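Local coordinates for tyrosine-protein phosphatase non-receptor type 18 (Homo sapiens, PDB 2OC3) that hydrolyses phosphotyrosine in proteins, dephosphorylating autophosphorylated tyrosine kinases through its classical protein tyrosine phosphatase catalytic domain, at residues A28-E33 with Q284-Y289; R62-K67 with Y90-F95; I78-Q83 with V123-V128; F161-I166 with L180-Q185. All blocks are in the same frame, centred on the assembly; numbering follows the deposited sequence.

Contact 1: residues A28-E33 with Q284-Y289; sequences AVLAGE and QYRFLY
E33 OE2 accepts hydrogen bonds from two tyrosine hydroxyls, Y285 OH at 2.5 Å and Y289 OH, also at 2.5 Å. Both bonds are very short, and two donors on one oxygen would be expected to keep the carboxylate ionised. OE2 lies near the plane of each ring, at the hydroxyl edge, while the carboxylate is turned 80° from the Y285 ring and 59° from that of Y289. E33 CG lies anti to the backbone N, and from it the extended chain carries the carboxylate outward. One helical turn earlier, L30 lays its CD2 methyl over the centre of the Y289 ring, 3.5 Å from the centroid, a CH-pi contact, so the ring has a methyl over one face and the carboxylate oxygen at its hydroxyl edge. L30 CD1 reaches back to Y289 CB at 3.8 Å. The two segments are turns of helices whose axes come within 10.1 Å at an angle of 121°; the contact ties helix 29-47, near the start of the phosphatase domain, to helix 282-296, the last of the chain, near the surface. R286 stretches its chain past the side of L30, whose CB sits over one face of the guanidinium, 3.6 Å from NH1. R286 NE forms a salt bridge with E282 on the same helix. F265 of helix 264-272 touches both E33 and Y285, and the Y285 ring also meets that of F34.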
loop_
_atom_site.group_PDB
_atom_site.type_symbol
_atom_site.label_atom_id
_atom_site.label_comp_id
_atom_site.label_asym_id
_atom_site.label_seq_id
_atom_site.Cartn_x
_atom_site.Cartn_y
_atom_site.Cartn_z
ATOM N N ALA A 28 -26.906 0.172 5.936
ATOM C CA ALA A 28 -27.334 -1.085 5.326
ATOM C C ALA A 28 -27.054 -1.093 3.835
ATOM O O ALA A 28 -26.785 -2.151 3.264
ATOM C CB ALA A 28 -28.817 -1.324 5.574
ATOM N N VAL A 29 -27.150 0.077 3.199
ATOM C CA VAL A 29 -26.790 0.223 1.788
ATOM C C VAL A 29 -25.315 -0.143 1.633
ATOM O O VAL A 29 -24.948 -0.927 0.752
ATOM C CB VAL A 29 -27.050 1.658 1.253
ATOM C CG1 VAL A 29 -26.451 1.851 -0.139
ATOM C CG2 VAL A 29 -28.553 1.938 1.218
ATOM N N LEU A 30 -24.479 0.395 2.510
ATOM C CA LEU A 30 -23.037 0.139 2.404
ATOM C C LEU A 30 -22.689 -1.300 2.767
ATOM O O LEU A 30 -21.763 -1.867 2.182
ATOM C CB LEU A 30 -22.215 1.140 3.228
ATOM C CG LEU A 30 -22.165 2.569 2.701
ATOM C CD1 LEU A 30 -21.058 3.303 3.465
ATOM C CD2 LEU A 30 -21.947 2.633 1.190
ATOM N N ALA A 31 -23.427 -1.902 3.703
ATOM C CA ALA A 31 -23.255 -3.324 4.034
ATOM C C ALA A 31 -23.526 -4.196 2.815
ATOM O O ALA A 31 -22.729 -5.084 2.472
ATOM C CB ALA A 31 -24.179 -3.724 5.178
ATOM N N GLY A 32 -24.649 -3.951 2.149
ATOM C CA GLY A 32 -24.997 -4.656 0.920
ATOM C C GLY A 32 -24.005 -4.446 -0.206
ATOM O O GLY A 32 -23.644 -5.374 -0.919
ATOM N N GLU A 33 -23.552 -3.208 -0.358
ATOM C CA GLU A 33 -22.590 -2.869 -1.379
ATOM C C GLU A 33 -21.270 -3.607 -1.141
ATOM O O GLU A 33 -20.695 -4.126 -2.098
ATOM C CB GLU A 33 -22.352 -1.359 -1.367
ATOM C CG GLU A 33 -21.846 -0.823 -2.608
ATOM C CD GLU A 33 -21.899 0.693 -2.628
ATOM O OE1 GLU A 33 -22.993 1.292 -2.669
ATOM O OE2 GLU A 33 -20.823 1.282 -2.604
ATOM N N GLN A 284 -13.803 -1.063 6.959
ATOM C CA GLN A 284 -12.872 -0.343 6.097
ATOM C C GLN A 284 -13.586 0.318 4.940
ATOM O O GLN A 284 -13.254 1.443 4.575
ATOM C CB GLN A 284 -11.774 -1.261 5.589
ATOM C CG GLN A 284 -10.776 -1.627 6.678
ATOM C CD GLN A 284 -9.843 -2.797 6.326
ATOM O OE1 GLN A 284 -9.987 -3.399 5.256
ATOM N NE2 GLN A 284 -8.928 -3.157 7.239
ATOM N N TYR A 285 -14.545 -0.378 4.326
ATOM C CA TYR A 285 -15.296 0.171 3.201
ATOM C C TYR A 285 -16.117 1.383 3.643
ATOM O O TYR A 285 -16.162 2.382 2.954
ATOM C CB TYR A 285 -16.208 -0.908 2.578
ATOM C CG TYR A 285 -16.852 -0.538 1.263
ATOM C CD1 TYR A 285 -16.092 -0.484 0.094
ATOM C CD2 TYR A 285 -18.222 -0.265 1.165
ATOM C CE1 TYR A 285 -16.639 -0.149 -1.115
ATOM C CE2 TYR A 285 -18.794 0.032 -0.067
ATOM C CZ TYR A 285 -17.979 0.103 -1.206
ATOM O OH TYR A 285 -18.500 0.395 -2.445
ATOM N N ARG A 286 -16.734 1.300 4.821
ATOM C CA ARG A 286 -17.489 2.444 5.356
ATOM C C ARG A 286 -16.526 3.619 5.629
ATOM O O ARG A 286 -16.854 4.777 5.316
ATOM C CB ARG A 286 -18.242 2.061 6.625
ATOM C CG ARG A 286 -19.448 1.177 6.443
ATOM C CD ARG A 286 -20.159 0.916 7.808
ATOM N NE ARG A 286 -21.309 0.013 7.643
ATOM C CZ ARG A 286 -22.491 0.380 7.156
ATOM N NH1 ARG A 286 -22.715 1.642 6.798
ATOM N NH2 ARG A 286 -23.466 -0.523 7.030
ATOM N N PHE A 287 -15.361 3.332 6.225
ATOM C CA PHE A 287 -14.335 4.364 6.489
ATOM C C PHE A 287 -13.888 5.051 5.188
ATOM O O PHE A 287 -13.717 6.300 5.127
ATOM C CB PHE A 287 -13.168 3.734 7.193
ATOM C CG PHE A 287 -12.067 4.695 7.577
ATOM C CD1 PHE A 287 -12.284 5.697 8.502
ATOM C CD2 PHE A 287 -10.780 4.510 7.106
ATOM C CE1 PHE A 287 -11.241 6.519 8.879
ATOM C CE2 PHE A 287 -9.744 5.337 7.510
ATOM C CZ PHE A 287 -9.994 6.336 8.385
ATOM N N LEU A 288 -13.710 4.257 4.134
ATOM C CA LEU A 288 -13.353 4.783 2.840
ATOM C C LEU A 288 -14.463 5.714 2.323
ATOM O O LEU A 288 -14.181 6.814 1.816
ATOM C CB LEU A 288 -13.095 3.578 1.904
ATOM C CG LEU A 288 -12.817 3.874 0.446
ATOM C CD1 LEU A 288 -11.475 4.666 0.266
ATOM C CD2 LEU A 288 -12.810 2.545 -0.331
ATOM N N TYR A 289 -15.726 5.305 2.422
ATOM C CA TYR A 289 -16.846 6.169 2.109
ATOM C C TYR A 289 -16.843 7.476 2.875
ATOM O O TYR A 289 -17.032 8.520 2.284
ATOM C CB TYR A 289 -18.201 5.454 2.285
ATOM C CG TYR A 289 -18.831 5.027 0.981
ATOM C CD1 TYR A 289 -18.571 3.768 0.458
ATOM C CD2 TYR A 289 -19.646 5.882 0.256
ATOM C CE1 TYR A 289 -19.115 3.360 -0.734
ATOM C CE2 TYR A 289 -20.235 5.465 -0.960
ATOM C CZ TYR A 289 -19.944 4.195 -1.442
ATOM O OH TYR A 289 -20.462 3.722 -2.628
#

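Contact 2: residues R62-K67 with Y90-F95; sequences RKNRYK and YINGNF
N64 OD1 accepts two hydrogen bonds, from Y90 OH at 2.7 Å and from N92 ND2 at 3.0 Å. These bonds tie the KNRY motif, K63-Y66, of the phosphotyrosine-recognition loop to the corner at N92, an inverse gamma turn between strands 90-91 and 93-97. The hydroxyl lies in the carbonyl plane on a lone pair, with OD1 at the edge of the Y90 ring; the N92 amide comes from above that plane. An alanine at N64 would probably leave Y90 OH and N92 ND2 without this shared acceptor and the Y90 ring less firmly fixed. K63 runs past Y90 in the opposite direction, its CD 3.8 Å from CD2 of the ring. Further out, Y66 OH bonds S234 OG in the loop that probably binds substrate, as in other classical phosphatases; R275 holds N92 OD1, V69 O also accepts from N92 ND2, and N60 binds K63 NZ. One water links K63 NZ to Y90 O; another donates to K63 O at 2.8 Å and accepts from N92 N.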
loop_
_atom_site.group_PDB
_atom_site.type_symbol
_atom_site.label_atom_id
_atom_site.label_comp_id
_atom_site.label_asym_id
_atom_site.label_seq_id
_atom_site.Cartn_x
_atom_site.Cartn_y
_atom_site.Cartn_z
ATOM N N ARG A 62 8.188 -19.429 2.324
ATOM C CA ARG A 62 8.709 -18.810 3.536
ATOM C C ARG A 62 8.748 -17.283 3.448
ATOM O O ARG A 62 8.986 -16.589 4.447
ATOM C CB ARG A 62 10.132 -19.291 3.827
ATOM N N LYS A 63 8.637 -16.776 2.228
ATOM C CA LYS A 63 8.683 -15.328 1.988
ATOM C C LYS A 63 7.325 -14.655 2.144
ATOM O O LYS A 63 7.238 -13.438 1.948
ATOM C CB LYS A 63 9.288 -15.027 0.613
ATOM C CG LYS A 63 10.648 -15.632 0.373
ATOM C CD LYS A 63 11.090 -15.440 -1.054
ATOM C CE LYS A 63 12.386 -16.175 -1.411
ATOM N NZ LYS A 63 12.609 -16.094 -2.909
ATOM N N ASN A 64 6.278 -15.410 2.472
ATOM C CA ASN A 64 4.934 -14.883 2.714
ATOM C C ASN A 64 4.676 -14.802 4.208
ATOM O O ASN A 64 4.817 -15.787 4.909
ATOM C CB ASN A 64 3.898 -15.798 2.077
ATOM C CG ASN A 64 4.125 -15.917 0.597
ATOM O OD1 ASN A 64 4.452 -14.936 -0.063
ATOM N ND2 ASN A 64 4.017 -17.155 0.054
ATOM N N ARG A 65 4.228 -13.634 4.666
ATOM C CA ARG A 65 3.896 -13.443 6.085
ATOM C C ARG A 65 2.703 -14.275 6.513
ATOM O O ARG A 65 2.664 -14.771 7.682
ATOM C CB ARG A 65 3.671 -11.957 6.356
ATOM C CG ARG A 65 3.366 -11.598 7.803
ATOM C CD ARG A 65 3.356 -10.101 8.039
ATOM N NE ARG A 65 4.681 -9.548 8.082
ATOM C CZ ARG A 65 5.497 -9.600 9.120
ATOM N NH1 ARG A 65 5.155 -10.253 10.240
ATOM N NH2 ARG A 65 6.669 -9.026 9.023
ATOM N N TYR A 66 1.706 -14.396 5.648
ATOM C CA TYR A 66 0.428 -15.092 5.935
ATOM C C TYR A 66 0.195 -16.160 4.864
ATOM O O TYR A 66 0.305 -15.869 3.666
ATOM C CB TYR A 66 -0.712 -14.104 5.970
ATOM C CG TYR A 66 -0.537 -13.023 7.025
ATOM C CD1 TYR A 66 -0.712 -13.330 8.389
ATOM C CD2 TYR A 66 -0.179 -11.740 6.680
ATOM C CE1 TYR A 66 -0.539 -12.386 9.353
ATOM C CE2 TYR A 66 -0.036 -10.778 7.634
ATOM C CZ TYR A 66 -0.205 -11.100 8.962
ATOM O OH TYR A 66 -0.036 -10.110 9.920
ATOM N N LYS A 67 -0.199 -17.364 5.277
ATOM C CA LYS A 67 -0.423 -18.447 4.298
ATOM C C LYS A 67 -1.585 -18.171 3.343
ATOM O O LYS A 67 -1.633 -18.728 2.233
ATOM C CB LYS A 67 -0.657 -19.770 5.042
ATOM C CG LYS A 67 0.545 -20.239 5.864
ATOM C CD LYS A 67 0.264 -21.614 6.512
ATOM N N TYR A 90 11.077 -12.994 -6.572
ATOM C CA TYR A 90 9.836 -13.056 -5.828
ATOM C C TYR A 90 9.782 -12.089 -4.629
ATOM O O TYR A 90 10.676 -12.033 -3.798
ATOM C CB TYR A 90 9.530 -14.467 -5.331
ATOM C CG TYR A 90 8.229 -14.514 -4.610
ATOM C CD1 TYR A 90 7.013 -14.595 -5.302
ATOM C CD2 TYR A 90 8.184 -14.379 -3.247
ATOM C CE1 TYR A 90 5.797 -14.615 -4.661
ATOM C CE2 TYR A 90 6.927 -14.436 -2.560
ATOM C CZ TYR A 90 5.748 -14.538 -3.280
ATOM O OH TYR A 90 4.491 -14.569 -2.710
ATOM N N ILE A 91 8.672 -11.352 -4.582
ATOM C CA ILE A 91 8.250 -10.631 -3.359
ATOM C C ILE A 91 6.745 -10.703 -3.268
ATOM O O ILE A 91 6.028 -10.736 -4.273
ATOM C CB ILE A 91 8.756 -9.150 -3.327
ATOM C CG1 ILE A 91 8.512 -8.548 -1.923
ATOM C CG2 ILE A 91 8.107 -8.318 -4.396
ATOM C CD1 ILE A 91 9.334 -7.302 -1.616
ATOM N N ASN A 92 6.235 -10.765 -2.044
ATOM C CA ASN A 92 4.799 -10.718 -1.856
ATOM C C ASN A 92 4.323 -9.288 -2.037
ATOM O O ASN A 92 4.297 -8.488 -1.093
ATOM C CB ASN A 92 4.369 -11.310 -0.511
ATOM C CG ASN A 92 2.885 -11.550 -0.442
ATOM O OD1 ASN A 92 2.104 -10.704 -0.842
ATOM N ND2 ASN A 92 2.491 -12.710 0.099
ATOM N N GLY A 93 4.013 -8.944 -3.285
ATOM C CA GLY A 93 3.569 -7.604 -3.634
ATOM C C GLY A 93 3.005 -7.588 -5.032
ATOM O O GLY A 93 3.332 -8.432 -5.876
ATOM N N ASN A 94 2.122 -6.617 -5.267
ATOM C CA ASN A 94 1.433 -6.456 -6.552
ATOM C C ASN A 94 1.405 -4.993 -6.958
ATOM O O ASN A 94 1.267 -4.107 -6.115
ATOM C CB ASN A 94 -0.017 -6.948 -6.502
ATOM C CG ASN A 94 -0.107 -8.424 -6.282
ATOM O OD1 ASN A 94 -0.172 -8.896 -5.149
ATOM N ND2 ASN A 94 -0.107 -9.187 -7.374
ATOM N N PHE A 95 1.501 -4.737 -8.260
ATOM C CA PHE A 95 1.234 -3.425 -8.800
ATOM C C PHE A 95 -0.253 -3.164 -8.843
ATOM O O PHE A 95 -1.040 -4.087 -9.145
ATOM C CB PHE A 95 1.802 -3.314 -10.218
ATOM C CG PHE A 95 3.296 -3.215 -10.270
ATOM C CD1 PHE A 95 3.929 -2.053 -9.905
ATOM C CD2 PHE A 95 4.101 -4.268 -10.714
ATOM C CE1 PHE A 95 5.316 -1.909 -9.981
ATOM C CE2 PHE A 95 5.529 -4.110 -10.759
ATOM C CZ PHE A 95 6.088 -2.952 -10.388
HETATM O O HOH W 1 8.093 -11.347 0.241
HETATM O O HOH W 2 13.061 -13.187 -3.128
#

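Contact 3: residues I78-Q83 with V123-V128; sequences ILSLLQ and VWEFGV
E125 and L81 carry most of this contact, where the C-terminal end of helix 116-125, closed by a Schellman motif with G127 at positive phi, meets the type II turn S80-Q83. The extended E125 side chain presents its carboxylate to the start of the turn. OE1 accepts from two successive backbone amides: S80 N, on the syn lone pair at 2.8 Å with an almost straight N-H...O angle of 169°, and L81 N, from above the carboxylate plane at 3.0 Å. OE2 takes the S80 hydroxyl, OG lying 2.6 Å away and also out of that plane. S80 OG sits between its backbone N and carbonyl carbon (chi1 69°), which brings it round to OE2. An alanine in place of E125 would probably leave the S80 and L81 amides and the S80 hydroxyl without the carboxylate that accepts from all three, and the turn less firmly tied to the helix. L81 points toward the helix, its CB lying beside OE1 and its CD2 reaching W124 CD1. R121, one turn back along the helix, binds L81 O. F126, the first residue past the helix, receives L79 CD2 at the edge of its ring, 4.0 Å from CE2.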
loop_
_atom_site.group_PDB
_atom_site.type_symbol
_atom_site.label_atom_id
_atom_site.label_comp_id
_atom_site.label_asym_id
_atom_site.label_seq_id
_atom_site.Cartn_x
_atom_site.Cartn_y
_atom_site.Cartn_z
ATOM N N ILE A 78 7.828 -8.309 -10.152
ATOM C CA ILE A 78 8.921 -9.185 -10.531
ATOM C C ILE A 78 10.214 -8.421 -10.305
ATOM O O ILE A 78 10.462 -7.397 -10.941
ATOM C CB ILE A 78 8.824 -9.599 -12.020
ATOM C CG1 ILE A 78 7.467 -10.195 -12.327
ATOM C CG2 ILE A 78 9.940 -10.585 -12.378
ATOM C CD1 ILE A 78 7.324 -11.550 -11.836
ATOM N N LEU A 79 11.001 -8.882 -9.360
ATOM C CA LEU A 79 12.285 -8.225 -9.053
ATOM C C LEU A 79 13.354 -8.718 -10.037
ATOM O O LEU A 79 13.423 -9.923 -10.372
ATOM C CB LEU A 79 12.708 -8.515 -7.615
ATOM C CG LEU A 79 11.724 -7.981 -6.548
ATOM C CD1 LEU A 79 12.144 -8.415 -5.133
ATOM C CD2 LEU A 79 11.545 -6.446 -6.664
ATOM N N SER A 80 14.206 -7.813 -10.479
ATOM C CA SER A 80 15.331 -8.140 -11.303
ATOM C C SER A 80 16.618 -7.605 -10.694
ATOM O O SER A 80 17.707 -8.001 -11.105
ATOM C CB SER A 80 15.161 -7.583 -12.703
ATOM O OG SER A 80 15.236 -6.170 -12.769
ATOM N N LEU A 81 16.528 -6.693 -9.720
ATOM C CA LEU A 81 17.729 -6.127 -9.167
ATOM C C LEU A 81 18.511 -7.230 -8.454
ATOM O O LEU A 81 17.977 -8.025 -7.656
ATOM C CB LEU A 81 17.368 -4.946 -8.237
ATOM C CG LEU A 81 18.536 -4.140 -7.655
ATOM C CD1 LEU A 81 19.204 -3.313 -8.765
ATOM C CD2 LEU A 81 18.108 -3.240 -6.503
ATOM N N LEU A 82 19.798 -7.305 -8.774
ATOM C CA LEU A 82 20.693 -8.322 -8.237
ATOM C C LEU A 82 20.405 -9.706 -8.780
ATOM O O LEU A 82 20.845 -10.663 -8.203
ATOM C CB LEU A 82 20.721 -8.318 -6.691
ATOM C CG LEU A 82 21.228 -7.025 -5.996
ATOM C CD1 LEU A 82 21.069 -7.090 -4.483
ATOM C CD2 LEU A 82 22.673 -6.752 -6.361
ATOM N N GLN A 83 19.681 -9.813 -9.898
ATOM C CA GLN A 83 19.422 -11.150 -10.467
ATOM C C GLN A 83 20.729 -11.844 -10.820
ATOM O O GLN A 83 20.846 -13.063 -10.597
ATOM C CB GLN A 83 18.522 -11.079 -11.700
ATOM C CG GLN A 83 19.085 -10.300 -12.877
ATOM N N VAL A 123 12.077 -1.202 -3.461
ATOM C CA VAL A 123 12.092 0.251 -3.369
ATOM C C VAL A 123 13.142 0.822 -4.351
ATOM O O VAL A 123 12.887 1.790 -5.071
ATOM C CB VAL A 123 12.378 0.662 -1.920
ATOM C CG1 VAL A 123 12.711 2.159 -1.843
ATOM C CG2 VAL A 123 11.199 0.282 -1.034
ATOM N N TRP A 124 14.321 0.210 -4.389
ATOM C CA TRP A 124 15.398 0.743 -5.248
ATOM C C TRP A 124 15.083 0.556 -6.739
ATOM O O TRP A 124 15.180 1.454 -7.573
ATOM C CB TRP A 124 16.690 0.026 -4.899
ATOM C CG TRP A 124 17.910 0.715 -5.467
ATOM C CD1 TRP A 124 18.478 0.501 -6.693
ATOM C CD2 TRP A 124 18.640 1.793 -4.865
ATOM N NE1 TRP A 124 19.523 1.361 -6.886
ATOM C CE2 TRP A 124 19.678 2.135 -5.769
ATOM C CE3 TRP A 124 18.553 2.467 -3.650
ATOM C CZ2 TRP A 124 20.576 3.160 -5.507
ATOM C CZ3 TRP A 124 19.479 3.472 -3.393
ATOM C CH2 TRP A 124 20.465 3.800 -4.324
ATOM N N GLU A 125 14.714 -0.664 -7.088
ATOM C CA GLU A 125 14.529 -1.007 -8.513
ATOM C C GLU A 125 13.496 -0.112 -9.191
ATOM O O GLU A 125 13.700 0.325 -10.341
ATOM C CB GLU A 125 14.112 -2.476 -8.677
ATOM C CG GLU A 125 13.820 -2.846 -10.141
ATOM C CD GLU A 125 13.753 -4.344 -10.406
ATOM O OE1 GLU A 125 13.972 -5.160 -9.482
ATOM O OE2 GLU A 125 13.490 -4.663 -11.599
ATOM N N PHE A 126 12.389 0.167 -8.504
ATOM C CA PHE A 126 11.308 0.952 -9.075
ATOM C C PHE A 126 11.392 2.452 -8.765
ATOM O O PHE A 126 10.500 3.199 -9.162
ATOM C CB PHE A 126 9.952 0.289 -8.716
ATOM C CG PHE A 126 9.883 -1.125 -9.222
ATOM C CD1 PHE A 126 9.719 -1.353 -10.568
ATOM C CD2 PHE A 126 10.079 -2.197 -8.408
ATOM C CE1 PHE A 126 9.710 -2.644 -11.065
ATOM C CE2 PHE A 126 10.055 -3.475 -8.900
ATOM C CZ PHE A 126 9.886 -3.685 -10.234
ATOM N N GLY A 127 12.489 2.882 -8.130
ATOM C CA GLY A 127 12.704 4.317 -7.918
ATOM C C GLY A 127 11.744 4.988 -6.990
ATOM O O GLY A 127 11.460 6.192 -7.101
ATOM N N VAL A 128 11.206 4.192 -6.079
ATOM C CA VAL A 128 10.274 4.700 -5.065
ATOM C C VAL A 128 10.859 5.864 -4.276
ATOM O O VAL A 128 12.035 5.829 -3.877
ATOM C CB VAL A 128 9.923 3.548 -4.107
ATOM C CG1 VAL A 128 9.125 4.044 -2.871
ATOM C CG2 VAL A 128 9.133 2.467 -4.862
#

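Contact 4: residues F161-I166 with L180-Q185; sequences FCITLI and LKVTFQ
F161 turns CG anti to its carbonyl carbon (chi1 -66°), whereas F184 holds CG anti to its backbone N (chi1 171°), and these set the two CG atoms so that the rings can lie over one another, as an offset stack. They belong to the antiparallel hairpin of strands 161-170 and 175-184, part of the large mixed sheet of the phosphatase domain. The ring planes are 15° apart and the centroids 4.5 Å; F184 CD1 lies over one face of the F161 ring, offset toward its rim. The same face of the sheet carries I163, V182, L165 and L180. I163 and V182 lie side by side and point the same way, with I163 CD1 at 3.6 Å from V182 CG1, while L165 CD1 meets L180 CD2 at 3.9 Å. Helix 116-125 packs on this apolar surface: W120 touches I163 and V182, W124 touches V182 and meets the F184 ring, and L117 rests on F161. The backbones are joined by paired bonds at C162 with T183 and at T164 with K181, both hydrogen-bonded pairs; C162 N reaches T183 O at 3.0 Å and T164 N reaches K181 O at 2.8 Å. Their side chains share the other face, where T183 OG1 is bonded to S188 of the next strand. K181 lies alongside T164 and bends at chi3, bringing its CE to 4.1 Å from T164 CB.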
loop_
_atom_site.group_PDB
_atom_site.type_symbol
_atom_site.label_atom_id
_atom_site.label_comp_id
_atom_site.label_asym_id
_atom_site.label_seq_id
_atom_site.Cartn_x
_atom_site.Cartn_y
_atom_site.Cartn_z
ATOM N N PHE A 161 22.402 -2.810 1.239
ATOM C CA PHE A 161 21.760 -1.510 1.518
ATOM C C PHE A 161 22.141 -0.985 2.889
ATOM O O PHE A 161 22.095 -1.723 3.850
ATOM C CB PHE A 161 20.240 -1.634 1.440
ATOM C CG PHE A 161 19.733 -1.935 0.088
ATOM C CD1 PHE A 161 19.424 -0.929 -0.801
ATOM C CD2 PHE A 161 19.588 -3.241 -0.327
ATOM C CE1 PHE A 161 18.986 -1.246 -2.087
ATOM C CE2 PHE A 161 19.099 -3.543 -1.605
ATOM C CZ PHE A 161 18.826 -2.540 -2.472
ATOM N N CYS A 162 22.474 0.304 2.975
ATOM C CA CYS A 162 22.739 0.977 4.214
ATOM C C CYS A 162 21.695 2.074 4.332
ATOM O O CYS A 162 21.634 2.965 3.463
ATOM C CB CYS A 162 24.160 1.541 4.215
ATOM S SG CYS A 162 24.513 2.436 5.739
ATOM N N ILE A 163 20.850 1.960 5.350
ATOM C CA ILE A 163 19.789 2.913 5.605
ATOM C C ILE A 163 20.192 3.812 6.771
ATOM O O ILE A 163 20.574 3.312 7.827
ATOM C CB ILE A 163 18.447 2.197 5.965
ATOM C CG1 ILE A 163 18.232 0.957 5.077
ATOM C CG2 ILE A 163 17.260 3.197 5.924
ATOM C CD1 ILE A 163 18.081 1.275 3.619
ATOM N N THR A 164 20.129 5.126 6.550
ATOM C CA THR A 164 20.451 6.126 7.569
ATOM C C THR A 164 19.266 7.030 7.829
ATOM O O THR A 164 18.592 7.443 6.913
ATOM C CB THR A 164 21.639 6.972 7.103
ATOM O OG1 THR A 164 22.768 6.116 6.875
ATOM C CG2 THR A 164 22.021 8.001 8.123
ATOM N N LEU A 165 19.013 7.307 9.102
ATOM C CA LEU A 165 17.985 8.241 9.484
ATOM C C LEU A 165 18.498 9.685 9.470
ATOM O O LEU A 165 19.441 10.044 10.220
ATOM C CB LEU A 165 17.420 7.885 10.864
ATOM C CG LEU A 165 16.230 8.722 11.315
ATOM C CD1 LEU A 165 14.965 8.424 10.494
ATOM C CD2 LEU A 165 15.955 8.456 12.785
ATOM N N ILE A 166 17.895 10.494 8.618
ATOM C CA ILE A 166 18.229 11.920 8.540
ATOM C C ILE A 166 17.369 12.763 9.490
ATOM O O ILE A 166 17.888 13.648 10.163
ATOM C CB ILE A 166 18.053 12.463 7.094
ATOM C CG1 ILE A 166 18.893 11.671 6.105
ATOM C CG2 ILE A 166 18.374 13.954 7.001
ATOM C CD1 ILE A 166 20.400 11.606 6.410
ATOM N N LEU A 180 14.867 9.329 5.120
ATOM C CA LEU A 180 15.870 8.308 5.107
ATOM C C LEU A 180 16.859 8.588 3.991
ATOM O O LEU A 180 16.486 9.135 2.952
ATOM C CB LEU A 180 15.228 6.943 4.819
ATOM C CG LEU A 180 14.136 6.507 5.774
ATOM C CD1 LEU A 180 13.528 5.121 5.358
ATOM C CD2 LEU A 180 14.707 6.409 7.192
ATOM N N LYS A 181 18.100 8.166 4.215
ATOM C CA LYS A 181 19.133 8.110 3.175
ATOM C C LYS A 181 19.357 6.630 2.950
ATOM O O LYS A 181 19.655 5.908 3.909
ATOM C CB LYS A 181 20.452 8.784 3.600
ATOM C CG LYS A 181 21.593 8.524 2.597
ATOM C CD LYS A 181 22.796 9.434 2.798
ATOM C CE LYS A 181 23.343 9.261 4.157
ATOM N NZ LYS A 181 24.688 9.962 4.294
ATOM N N VAL A 182 19.199 6.178 1.706
ATOM C CA VAL A 182 19.347 4.756 1.346
ATOM C C VAL A 182 20.542 4.697 0.380
ATOM O O VAL A 182 20.554 5.377 -0.659
ATOM C CB VAL A 182 18.096 4.218 0.676
ATOM C CG1 VAL A 182 18.313 2.778 0.304
ATOM C CG2 VAL A 182 16.887 4.435 1.589
ATOM N N THR A 183 21.559 3.905 0.728
ATOM C CA THR A 183 22.793 3.792 -0.039
ATOM C C THR A 183 22.952 2.371 -0.541
ATOM O O THR A 183 22.872 1.421 0.251
ATOM C CB THR A 183 24.014 4.267 0.756
ATOM O OG1 THR A 183 23.782 5.637 1.132
ATOM C CG2 THR A 183 25.293 4.140 -0.074
ATOM N N PHE A 184 23.193 2.251 -1.833
ATOM C CA PHE A 184 23.351 0.935 -2.510
ATOM C C PHE A 184 24.327 1.144 -3.661
ATOM O O PHE A 184 24.105 2.033 -4.504
ATOM C CB PHE A 184 21.982 0.499 -3.046
ATOM C CG PHE A 184 22.011 -0.729 -3.942
ATOM C CD1 PHE A 184 22.203 -1.977 -3.388
ATOM C CD2 PHE A 184 21.888 -0.619 -5.314
ATOM C CE1 PHE A 184 22.211 -3.113 -4.193
ATOM C CE2 PHE A 184 21.912 -1.747 -6.132
ATOM C CZ PHE A 184 22.065 -2.991 -5.559
ATOM N N GLN A 185 25.369 0.302 -3.746
ATOM C CA GLN A 185 26.291 0.309 -4.914
ATOM C C GLN A 185 26.775 1.727 -5.233
ATOM O O GLN A 185 26.778 2.164 -6.382
ATOM C CB GLN A 185 25.655 -0.319 -6.156
ATOM C CG GLN A 185 25.435 -1.805 -5.998
ATOM C CD GLN A 185 24.930 -2.513 -7.245
ATOM O OE1 GLN A 185 24.366 -1.902 -8.165
ATOM N NE2 GLN A 185 25.093 -3.834 -7.254
#

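Contacts 2, 3 and 4 lie along the chain inside the loop closed by contact 1, which joins helices near the two ends of the domain. Contacts 2 and 3 interleave in sequence, their centres about 15 Å apart, and touch where F95 meets F126. Contact 4 follows them and adjoins contact 3 through W124. Contacts 2 and 4 reach the same mixed sheet. Contact 1 lies about 28, 36 and 41 Å, centre to centre, from contacts 2, 3 and 4, across the chain's centre from the last two. The N92 side chain of contact 2 is about 10 Å from that of C233, the predicted catalytic cysteine; that of Y285 in contact 1 is about 9 Å from Q280, which probably binds substrate.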